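Local structure of separin (Saccharomyces cerevisiae, 5U1T) at residues 1449-1461 / 1474-1486. The protein cleaves the MCD1/SCC1 subunit of cohesin as a caspase-like cysteine protease, triggering chromosome segregation at the onset of anaphase. Sequence-based numbering, arbitrary orientation.
Sequences EKPEEETLLKMLQ and GEQYVRSKEIKKC
The start of helix 1453-1461 comes down on the loop 1474-1479, with CA of Glu1453 4.9 Å from CA of Val1478, then runs past the short helix 1480-1483. Pro1451 lies over one face of the Tyr1477 ring in a CH-pi contact, its CD 3.7 Å from the ring centroid; proline suits this place because CD, bonded to nitrogen, has polarised C-H groups and the closed ring holds it there. Gln1476 CG covers the opposite face. With CG anti to the backbone N (chi1 -169°) and the chain extended, the Glu1453 carboxylate reaches Arg1479, where OE1 takes the NE hydrogen at 2.9 Å on its syn lone pair, close to the guanidinium plane. The two planes are turned 43° apart; the NH1 to OE2 bond is weak, as is that from the Arg1479 backbone N to OE1. Glu1482 OE1 lies over a face of the guanidinium and meets it by charge alone, while its OE2 takes a weak bond from Lys1485 NZ. A glutamine in place of Glu1453 would probably leave the Arg1479 charge without its mate across the contact. Beneath, branched residues fill the interface: Val1478 sets CG2 against Leu1457 CD2, and Leu1456 CD1 lies against Val1478 CB and CG1. Leu1457 CD1 rests on Glu1482 CG, and Leu1460 CD1 on Ile1483 CG1. The helix links strands 1444-1447 and 1465-1469, which flank strand 1412-1416 in the sheet, and the contact ties it to the loop that follows, within the caspase-like fold of clan CD; Tyr1477 lies about 12 Å, side chain to side chain, from Cys1497, the probable catalytic cysteine.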
ATOM      1  N   GLU A1449       5.077 -33.306  37.882  1.00 87.25           N
ATOM      2  CA  GLU A1449       6.055 -33.110  36.827  1.00 85.98           C
ATOM      3  C   GLU A1449       5.383 -32.504  35.601  1.00 85.14           C
ATOM      4  O   GLU A1449       4.417 -33.062  35.091  1.00 86.57           O
ATOM      5  CB  GLU A1449       6.714 -34.454  36.488  1.00 84.59           C
ATOM      6  CG  GLU A1449       7.832 -34.398  35.454  1.00 91.86           C
ATOM      7  CD  GLU A1449       8.391 -35.783  35.133  1.00 96.98           C
ATOM      8  OE1 GLU A1449       7.645 -36.783  35.314  1.00 91.50           O
ATOM      9  OE2 GLU A1449       9.578 -35.869  34.717  1.00101.19           O
ATOM     10  N   LYS A1450       5.876 -31.357  35.144  1.00 82.75           N
ATOM     11  CA  LYS A1450       5.359 -30.746  33.920  1.00 80.55           C
ATOM     12  C   LYS A1450       5.583 -31.667  32.724  1.00 82.42           C
ATOM     13  O   LYS A1450       6.726 -31.979  32.390  1.00 84.81           O
ATOM     14  CB  LYS A1450       6.016 -29.390  33.659  1.00 71.83           C
ATOM     15  CG  LYS A1450       5.685 -28.334  34.686  1.00 75.87           C
ATOM     16  CD  LYS A1450       6.305 -27.000  34.315  1.00 73.77           C
ATOM     17  CE  LYS A1450       5.843 -25.905  35.264  1.00 82.78           C
ATOM     18  NZ  LYS A1450       6.141 -26.252  36.689  1.00 77.19           N
ATOM     19  N   PRO A1451       4.488 -32.115  32.081  1.00 85.41           N
ATOM     20  CA  PRO A1451       4.634 -32.979  30.905  1.00 85.96           C
ATOM     21  C   PRO A1451       5.022 -32.168  29.673  1.00 88.48           C
ATOM     22  O   PRO A1451       4.520 -31.064  29.508  1.00 89.18           O
ATOM     23  CB  PRO A1451       3.245 -33.600  30.754  1.00 85.39           C
ATOM     24  CG  PRO A1451       2.313 -32.573  31.326  1.00 84.77           C
ATOM     25  CD  PRO A1451       3.071 -31.897  32.439  1.00 84.96           C
ATOM     26  N   GLU A1452       5.914 -32.698  28.839  1.00 91.31           N
ATOM     27  CA  GLU A1452       6.365 -31.990  27.646  1.00 89.81           C
ATOM     28  C   GLU A1452       5.526 -32.374  26.431  1.00 84.21           C
ATOM     29  O   GLU A1452       5.115 -33.528  26.303  1.00 88.13           O
ATOM     30  CB  GLU A1452       7.850 -32.267  27.387  1.00 95.92           C
ATOM     31  CG  GLU A1452       8.774 -31.114  27.784  1.00 97.53           C
ATOM     32  CD  GLU A1452      10.228 -31.546  27.881  1.00109.79           C
ATOM     33  OE1 GLU A1452      11.117 -30.731  27.507  1.00104.80           O
ATOM     34  OE2 GLU A1452      10.480 -32.697  28.333  1.00104.44           O
ATOM     35  N   GLU A1453       5.300 -31.401  25.545  1.00 80.46           N
ATOM     36  CA  GLU A1453       4.314 -31.499  24.462  1.00 81.82           C
ATOM     37  C   GLU A1453       4.270 -32.825  23.701  1.00 84.11           C
ATOM     38  O   GLU A1453       3.188 -33.350  23.434  1.00 85.70           O
ATOM     39  CB  GLU A1453       4.532 -30.376  23.450  1.00 78.90           C
ATOM     40  CG  GLU A1453       3.388 -30.239  22.439  1.00 85.30           C
ATOM     41  CD  GLU A1453       3.604 -29.110  21.442  1.00 83.95           C
ATOM     42  OE1 GLU A1453       2.642 -28.381  21.110  1.00 81.85           O
ATOM     43  OE2 GLU A1453       4.750 -28.957  20.987  1.00 91.52           O
ATOM     44  N   GLU A1454       5.430 -33.374  23.358  1.00 87.82           N
ATOM     45  CA  GLU A1454       5.464 -34.580  22.533  1.00 86.36           C
ATOM     46  C   GLU A1454       5.004 -35.841  23.282  1.00 88.81           C
ATOM     47  O   GLU A1454       4.571 -36.814  22.658  1.00 87.50           O
ATOM     48  CB  GLU A1454       6.871 -34.797  21.963  1.00 94.72           C
ATOM     49  CG  GLU A1454       7.722 -35.795  22.753  1.00102.93           C
ATOM     50  CD  GLU A1454       9.092 -36.031  22.135  1.00109.11           C
ATOM     51  OE1 GLU A1454       9.551 -35.164  21.344  1.00109.11           O
ATOM     52  OE2 GLU A1454       9.710 -37.087  22.443  1.00108.67           O
ATOM     53  N   THR A1455       5.080 -35.841  24.610  1.00 82.31           N
ATOM     54  CA  THR A1455       4.756 -37.068  25.333  1.00 88.21           C
ATOM     55  C   THR A1455       3.244 -37.194  25.561  1.00 89.01           C
ATOM     56  O   THR A1455       2.710 -38.311  25.597  1.00 84.27           O
ATOM     57  CB  THR A1455       5.518 -37.177  26.693  1.00 92.27           C
ATOM     58  OG1 THR A1455       5.197 -36.061  27.535  1.00 93.64           O
ATOM     59  CG2 THR A1455       7.025 -37.194  26.461  1.00 91.94           C
ATOM     60  N   LEU A1456       2.530 -36.082  25.698  1.00 82.69           N
ATOM     61  CA  LEU A1456       1.094 -36.255  25.863  1.00 85.17           C
ATOM     62  C   LEU A1456       0.413 -36.265  24.496  1.00 82.13           C
ATOM     63  O   LEU A1456      -0.699 -36.756  24.362  1.00 81.20           O
ATOM     64  CB  LEU A1456       0.478 -35.203  26.799  1.00 82.75           C
ATOM     65  CG  LEU A1456       0.803 -33.722  26.719  1.00 84.28           C
ATOM     66  CD1 LEU A1456       0.494 -33.231  25.346  1.00 83.08           C
ATOM     67  CD2 LEU A1456      -0.008 -32.955  27.752  1.00 78.62           C
ATOM     68  N   LEU A1457       1.087 -35.741  23.477  1.00 79.28           N
ATOM     69  CA  LEU A1457       0.586 -35.917  22.125  1.00 76.86           C
ATOM     70  C   LEU A1457       0.597 -37.404  21.781  1.00 76.37           C
ATOM     71  O   LEU A1457      -0.308 -37.902  21.119  1.00 73.02           O
ATOM     72  CB  LEU A1457       1.408 -35.111  21.121  1.00 75.87           C
ATOM     73  CG  LEU A1457       0.978 -33.646  21.040  1.00 79.23           C
ATOM     74  CD1 LEU A1457       1.754 -32.925  19.980  1.00 78.31           C
ATOM     75  CD2 LEU A1457      -0.508 -33.521  20.759  1.00 76.30           C
ATOM     76  N   LYS A1458       1.618 -38.119  22.248  1.00 86.79           N
ATOM     77  CA  LYS A1458       1.678 -39.556  22.002  1.00 85.41           C
ATOM     78  C   LYS A1458       0.753 -40.224  23.004  1.00 81.81           C
ATOM     79  O   LYS A1458       0.108 -41.216  22.685  1.00 84.24           O
ATOM     80  CB  LYS A1458       3.134 -40.093  22.063  1.00 87.00           C
ATOM     81  CG  LYS A1458       3.643 -40.734  23.377  1.00 88.57           C
ATOM     82  CD  LYS A1458       5.147 -41.072  23.275  1.00 91.07           C
ATOM     83  CE  LYS A1458       5.909 -39.921  22.575  1.00 98.14           C
ATOM     84  NZ  LYS A1458       7.419 -39.957  22.608  1.00 97.40           N
ATOM     85  N   MET A1459       0.641 -39.655  24.200  1.00 76.90           N
ATOM     86  CA  MET A1459      -0.327 -40.169  25.162  1.00 77.10           C
ATOM     87  C   MET A1459      -1.728 -40.179  24.574  1.00 80.44           C
ATOM     88  O   MET A1459      -2.430 -41.178  24.647  1.00 83.55           O
ATOM     89  CB  MET A1459      -0.333 -39.336  26.436  1.00 75.50           C
ATOM     90  CG  MET A1459       0.638 -39.783  27.495  1.00 70.57           C
ATOM     91  SD  MET A1459       0.341 -38.820  28.987  1.00 84.53           S
ATOM     92  CE  MET A1459       1.098 -39.888  30.220  1.00 80.96           C
ATOM     93  N   LEU A1460      -2.122 -39.060  23.981  1.00 78.87           N
ATOM     94  CA  LEU A1460      -3.476 -38.913  23.465  1.00 77.04           C
ATOM     95  C   LEU A1460      -3.778 -39.877  22.337  1.00 78.64           C
ATOM     96  O   LEU A1460      -4.845 -40.485  22.311  1.00 82.17           O
ATOM     97  CB  LEU A1460      -3.717 -37.486  22.981  1.00 75.11           C
ATOM     98  CG  LEU A1460      -3.753 -36.451  24.093  1.00 71.02           C
ATOM     99  CD1 LEU A1460      -3.596 -35.047  23.514  1.00 68.01           C
ATOM    100  CD2 LEU A1460      -5.032 -36.597  24.895  1.00 72.04           C
ATOM    101  N   GLN A1461      -2.847 -40.013  21.402  1.00 76.27           N
ATOM    102  CA  GLN A1461      -3.123 -40.781  20.200  1.00 81.02           C
ATOM    103  C   GLN A1461      -2.780 -42.237  20.375  1.00 81.12           C
ATOM    104  O   GLN A1461      -2.974 -43.022  19.455  1.00 80.82           O
ATOM    105  CB  GLN A1461      -2.348 -40.225  19.010  1.00 79.11           C
ATOM    106  CG  GLN A1461      -2.696 -38.805  18.626  1.00 80.51           C
ATOM    107  CD  GLN A1461      -1.648 -38.208  17.719  1.00 77.64           C
ATOM    108  OE1 GLN A1461      -1.185 -38.848  16.784  1.00 84.32           O
ATOM    109  NE2 GLN A1461      -1.245 -36.984  18.009  1.00 79.44           N
ATOM    110  N   GLY A1474      -4.834 -29.061  29.865  1.00 76.09           N
ATOM    111  CA  GLY A1474      -3.450 -29.268  29.473  1.00 80.00           C
ATOM    112  C   GLY A1474      -2.942 -28.365  28.363  1.00 78.65           C
ATOM    113  O   GLY A1474      -1.935 -28.678  27.717  1.00 75.05           O
ATOM    114  N   GLU A1475      -3.641 -27.248  28.149  1.00 81.94           N
ATOM    115  CA  GLU A1475      -3.280 -26.257  27.139  1.00 79.75           C
ATOM    116  C   GLU A1475      -1.870 -25.721  27.366  1.00 78.55           C
ATOM    117  O   GLU A1475      -1.152 -25.373  26.420  1.00 79.53           O
ATOM    118  CB  GLU A1475      -4.275 -25.096  27.152  1.00 74.00           C
ATOM    119  CG  GLU A1475      -5.717 -25.512  27.304  1.00 79.73           C
ATOM    120  CD  GLU A1475      -6.109 -25.758  28.755  1.00 80.68           C
ATOM    121  OE1 GLU A1475      -5.350 -25.364  29.672  1.00 81.67           O
ATOM    122  OE2 GLU A1475      -7.180 -26.352  28.978  1.00 75.31           O
ATOM    123  N   GLN A1476      -1.487 -25.648  28.632  1.00 75.61           N
ATOM    124  CA  GLN A1476      -0.202 -25.104  29.021  1.00 75.98           C
ATOM    125  C   GLN A1476       0.958 -26.063  28.673  1.00 78.89           C
ATOM    126  O   GLN A1476       2.125 -25.694  28.786  1.00 78.91           O
ATOM    127  CB  GLN A1476      -0.213 -24.770  30.520  1.00 79.90           C
ATOM    128  CG  GLN A1476      -0.465 -25.969  31.445  1.00 86.74           C
ATOM    129  CD  GLN A1476      -1.939 -26.226  31.742  1.00 83.30           C
ATOM    130  OE1 GLN A1476      -2.749 -26.403  30.836  1.00 77.87           O
ATOM    131  NE2 GLN A1476      -2.285 -26.247  33.020  1.00 87.00           N
ATOM    132  N   TYR A1477       0.630 -27.277  28.230  1.00 75.78           N
ATOM    133  CA  TYR A1477       1.642 -28.271  27.868  1.00 75.31           C
ATOM    134  C   TYR A1477       1.515 -28.756  26.421  1.00 76.23           C
ATOM    135  O   TYR A1477       2.349 -29.521  25.957  1.00 82.96           O
ATOM    136  CB  TYR A1477       1.577 -29.488  28.810  1.00 75.74           C
ATOM    137  CG  TYR A1477       1.463 -29.128  30.272  1.00 79.73           C
ATOM    138  CD1 TYR A1477       2.376 -28.267  30.875  1.00 80.14           C
ATOM    139  CD2 TYR A1477       0.422 -29.620  31.039  1.00 77.11           C
ATOM    140  CE1 TYR A1477       2.266 -27.928  32.208  1.00 79.07           C
ATOM    141  CE2 TYR A1477       0.301 -29.285  32.366  1.00 79.24           C
ATOM    142  CZ  TYR A1477       1.223 -28.445  32.947  1.00 80.86           C
ATOM    143  OH  TYR A1477       1.090 -28.114  34.275  1.00 85.58           O
ATOM    144  N   VAL A1478       0.476 -28.339  25.712  1.00 73.91           N
ATOM    145  CA  VAL A1478       0.315 -28.746  24.318  1.00 73.92           C
ATOM    146  C   VAL A1478      -0.638 -27.810  23.603  1.00 76.21           C
ATOM    147  O   VAL A1478      -1.696 -27.466  24.125  1.00 76.90           O
ATOM    148  CB  VAL A1478      -0.195 -30.184  24.199  1.00 73.00           C
ATOM    149  CG1 VAL A1478      -1.485 -30.368  24.976  1.00 68.32           C
ATOM    150  CG2 VAL A1478      -0.359 -30.582  22.745  1.00 75.03           C
ATOM    151  N   ARG A1479      -0.244 -27.383  22.411  1.00 78.76           N
ATOM    152  CA  ARG A1479      -0.973 -26.354  21.690  1.00 77.56           C
ATOM    153  C   ARG A1479      -2.273 -26.878  21.112  1.00 78.54           C
ATOM    154  O   ARG A1479      -2.376 -28.060  20.774  1.00 82.06           O
ATOM    155  CB  ARG A1479      -0.105 -25.790  20.572  1.00 84.22           C
ATOM    156  CG  ARG A1479       1.131 -25.071  21.067  1.00 80.89           C
ATOM    157  CD  ARG A1479       2.060 -24.787  19.925  1.00 85.67           C
ATOM    158  NE  ARG A1479       2.826 -25.965  19.535  1.00 83.96           N
ATOM    159  CZ  ARG A1479       3.460 -26.077  18.373  1.00 85.64           C
ATOM    160  NH1 ARG A1479       4.152 -27.172  18.076  1.00 81.87           N
ATOM    161  NH2 ARG A1479       3.387 -25.081  17.500  1.00 91.03           N
ATOM    162  N   SER A1480      -3.254 -25.986  21.004  1.00 80.84           N
ATOM    163  CA  SER A1480      -4.552 -26.291  20.408  1.00 75.58           C
ATOM    164  C   SER A1480      -4.358 -26.942  19.033  1.00 75.94           C
ATOM    165  O   SER A1480      -5.060 -27.882  18.667  1.00 77.76           O
ATOM    166  CB  SER A1480      -5.405 -25.010  20.287  1.00 76.19           C
ATOM    167  OG  SER A1480      -5.482 -24.267  21.507  1.00 70.65           O
ATOM    168  N   LYS A1481      -3.363 -26.448  18.305  1.00 76.74           N
ATOM    169  CA  LYS A1481      -3.100 -26.804  16.908  1.00 79.65           C
ATOM    170  C   LYS A1481      -2.808 -28.269  16.649  1.00 78.58           C
ATOM    171  O   LYS A1481      -3.271 -28.834  15.659  1.00 75.22           O
ATOM    172  CB  LYS A1481      -1.914 -25.987  16.401  1.00 82.55           C
ATOM    173  CG  LYS A1481      -2.035 -24.516  16.721  1.00 86.90           C
ATOM    174  CD  LYS A1481      -2.701 -23.764  15.575  1.00 83.18           C
ATOM    175  CE  LYS A1481      -1.879 -23.859  14.284  1.00 82.18           C
ATOM    176  NZ  LYS A1481      -2.433 -22.990  13.199  1.00 90.24           N
ATOM    177  N   GLU A1482      -2.006 -28.867  17.523  1.00 77.02           N
ATOM    178  CA  GLU A1482      -1.548 -30.230  17.326  1.00 78.99           C
ATOM    179  C   GLU A1482      -2.594 -31.260  17.753  1.00 81.38           C
ATOM    180  O   GLU A1482      -2.700 -32.332  17.145  1.00 83.32           O
ATOM    181  CB  GLU A1482      -0.241 -30.463  18.086  1.00 85.40           C
ATOM    182  CG  GLU A1482       0.946 -30.817  17.191  1.00 85.02           C
ATOM    183  CD  GLU A1482       1.309 -29.707  16.212  1.00 83.13           C
ATOM    184  OE1 GLU A1482       1.191 -28.505  16.555  1.00 82.55           O
ATOM    185  OE2 GLU A1482       1.716 -30.052  15.083  1.00 88.71           O
ATOM    186  N   ILE A1483      -3.359 -30.963  18.801  1.00 75.28           N
ATOM    187  CA  ILE A1483      -4.460 -31.848  19.151  1.00 72.43           C
ATOM    188  C   ILE A1483      -5.384 -31.922  17.936  1.00 73.15           C
ATOM    189  O   ILE A1483      -5.801 -33.014  17.527  1.00 71.05           O
ATOM    190  CB  ILE A1483      -5.235 -31.363  20.385  1.00 67.87           C
ATOM    191  CG1 ILE A1483      -4.403 -31.554  21.646  1.00 65.42           C
ATOM    192  CG2 ILE A1483      -6.520 -32.128  20.521  1.00 66.03           C
ATOM    193  CD1 ILE A1483      -4.822 -30.654  22.759  1.00 58.80           C
ATOM    194  N   LYS A1484      -5.638 -30.753  17.338  1.00 67.37           N
ATOM    195  CA  LYS A1484      -6.552 -30.617  16.203  1.00 70.19           C
ATOM    196  C   LYS A1484      -6.065 -31.319  14.940  1.00 75.03           C
ATOM    197  O   LYS A1484      -6.857 -31.594  14.034  1.00 73.00           O
ATOM    198  CB  LYS A1484      -6.812 -29.136  15.896  1.00 69.97           C
ATOM    199  CG  LYS A1484      -7.682 -28.457  16.939  1.00 73.26           C
ATOM    200  CD  LYS A1484      -8.032 -27.025  16.582  1.00 70.28           C
ATOM    201  CE  LYS A1484      -8.659 -26.343  17.774  1.00 68.99           C
ATOM    202  NZ  LYS A1484      -8.725 -24.879  17.630  1.00 68.53           N
ATOM    203  N   LYS A1485      -4.769 -31.606  14.871  1.00 77.44           N
ATOM    204  CA  LYS A1485      -4.227 -32.259  13.694  1.00 76.99           C
ATOM    205  C   LYS A1485      -4.461 -33.747  13.782  1.00 76.26           C
ATOM    206  O   LYS A1485      -4.506 -34.429  12.759  1.00 73.22           O
ATOM    207  CB  LYS A1485      -2.740 -31.952  13.524  1.00 73.57           C
ATOM    208  CG  LYS A1485      -2.490 -30.511  13.150  1.00 78.41           C
ATOM    209  CD  LYS A1485      -1.034 -30.232  12.858  1.00 85.94           C
ATOM    210  CE  LYS A1485      -0.791 -28.733  12.705  1.00 85.97           C
ATOM    211  NZ  LYS A1485       0.606 -28.443  12.276  1.00 85.65           N
ATOM    212  N   CYS A1486      -4.634 -34.246  15.006  1.00 76.58           N
ATOM    213  CA  CYS A1486      -4.895 -35.667  15.228  1.00 70.65           C
ATOM    214  C   CYS A1486      -6.191 -36.095  14.569  1.00 77.90           C
ATOM    215  O   CYS A1486      -7.005 -35.260  14.160  1.00 73.49           O
ATOM    216  CB  CYS A1486      -4.967 -35.990  16.718  1.00 68.32           C
ATOM    217  SG  CYS A1486      -3.571 -35.409  17.658  1.00 75.41           S
TER